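Local coordinates for fuculose-1-phosphate aldolase (Glaciozyma antarctica, PDB 4XXF), which is a zinc-binding enzyme of the class II aldolase and adducin family, with an AraD-like fold, that assembles from four chains, at residues A[234-237]-A[238-242]. Numbering follows the deposited sequence.
Sequences EQAG and YFQAS
Tyr238 N, Phe239 N, Gln240 N and Ala241 N donate hydrogen bonds to the carbonyl oxygens of Glu234, Gln235, Ala236 and Gly237, each four residues back, which makes 234-242 continuous alpha-helix. Gln240 N to Ala236 O is the shortest of these bonds at 2.8 Å, and Ala241 N to Gly237 O bends most, with 146° at the hydrogen.

Side chains of the second turn pack against the same backbone. Tyr238 CB lies 3.5 Å from Gln235 O, and Phe239 CB 3.7 Å from that same oxygen. In both residues CG stands opposite the backbone N (chi1 -165° in Tyr238), and the rings lead away from 234-237 into other parts of the fold. The helix itself holds Gln240 CB 3.3 Å from Ala236 O; Gln240 CG, anti to the carbonyl carbon (chi1 -77°), is turned toward the preceding turn and lies equally close to that oxygen. Alanine, small and nonpolar, suits the buried helical position of Ala236; Gly237, also buried, has no side chain.

The segment opens the C-terminal helix 234-256 of the AraD-like fold, which lies against helix 190-213. The polar ends of the first turn are engaged by other parts of the chain: Glu234 OE1 accepts from Thr188 N and is bonded to Ser192 OG, Glu234 OE2 accepts from Trp196 NE1, and Gln235 NE2 bonds Thr7. Ala241 is small enough to sit against Ala195 of helix 190-213, while Phe239 meets Phe62 of a second subunit edge-to-face, a place where a flat nonpolar ring fits the subunit interface.

Ser242 OG turns back on its own helix and donates to Phe239 O at 2.7 Å, approaching a lone pair of that oxygen within the plane of its carbonyl; Phe239 O also accepts from Ser242 N, so one residue supplies both donors.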
# COMPACT_ATOMS: atom_id res chain seq x y z
N GLU A 234 -10.86 25.07 14.44
CA GLU A 234 -10.46 25.37 13.07
C GLU A 234 -9.00 25.75 12.91
O GLU A 234 -8.38 25.36 11.93
CB GLU A 234 -11.38 26.45 12.49
CG GLU A 234 -12.79 25.93 12.18
CD GLU A 234 -12.76 24.87 11.09
OE1 GLU A 234 -12.47 25.24 9.94
OE2 GLU A 234 -13.02 23.68 11.38
N GLN A 235 -8.43 26.47 13.87
CA GLN A 235 -7.00 26.76 13.82
C GLN A 235 -6.17 25.48 13.95
O GLN A 235 -5.15 25.33 13.28
CB GLN A 235 -6.59 27.76 14.90
CG GLN A 235 -6.99 29.18 14.60
CD GLN A 235 -6.59 30.13 15.71
OE1 GLN A 235 -7.42 30.50 16.55
NE2 GLN A 235 -5.33 30.52 15.72
N ALA A 236 -6.59 24.57 14.82
CA ALA A 236 -5.91 23.28 14.93
C ALA A 236 -6.00 22.49 13.63
O ALA A 236 -5.04 21.84 13.23
CB ALA A 236 -6.48 22.46 16.08
N GLY A 237 -7.15 22.57 12.96
CA GLY A 237 -7.30 21.92 11.67
C GLY A 237 -6.34 22.47 10.64
O GLY A 237 -5.69 21.71 9.91
N TYR A 238 -6.23 23.79 10.59
CA TYR A 238 -5.29 24.44 9.69
C TYR A 238 -3.88 23.90 9.90
O TYR A 238 -3.18 23.52 8.96
CB TYR A 238 -5.33 25.97 9.89
CG TYR A 238 -4.66 26.72 8.76
CD1 TYR A 238 -3.29 26.93 8.74
CD2 TYR A 238 -5.41 27.16 7.68
CE1 TYR A 238 -2.68 27.58 7.68
CE2 TYR A 238 -4.81 27.80 6.62
CZ TYR A 238 -3.46 28.01 6.62
OH TYR A 238 -2.90 28.64 5.53
N PHE A 239 -3.46 23.85 11.16
CA PHE A 239 -2.11 23.41 11.48
C PHE A 239 -1.92 21.91 11.19
O PHE A 239 -0.87 21.48 10.66
CB PHE A 239 -1.80 23.72 12.95
CG PHE A 239 -0.35 23.59 13.31
CD1 PHE A 239 0.59 24.44 12.76
CD2 PHE A 239 0.06 22.65 14.24
CE1 PHE A 239 1.93 24.33 13.11
CE2 PHE A 239 1.40 22.54 14.59
CZ PHE A 239 2.33 23.39 14.02
N GLN A 240 -2.92 21.10 11.51
CA GLN A 240 -2.81 19.66 11.30
C GLN A 240 -2.71 19.29 9.80
O GLN A 240 -2.10 18.28 9.46
CB GLN A 240 -3.99 18.95 11.97
CG GLN A 240 -3.84 18.83 13.49
CD GLN A 240 -5.13 18.42 14.20
OE1 GLN A 240 -6.13 19.14 14.18
NE2 GLN A 240 -5.09 17.27 14.85
N ALA A 241 -3.26 20.12 8.92
CA ALA A 241 -3.14 19.90 7.48
C ALA A 241 -1.78 20.33 6.94
O ALA A 241 -1.39 19.89 5.86
CB ALA A 241 -4.23 20.66 6.72
N SER A 242 -1.06 21.20 7.66
CA SER A 242 0.08 21.88 7.05
C SER A 242 1.19 20.97 6.48
O SER A 242 1.69 21.26 5.40
CB SER A 242 0.67 22.91 8.03
OG SER A 242 1.20 22.34 9.21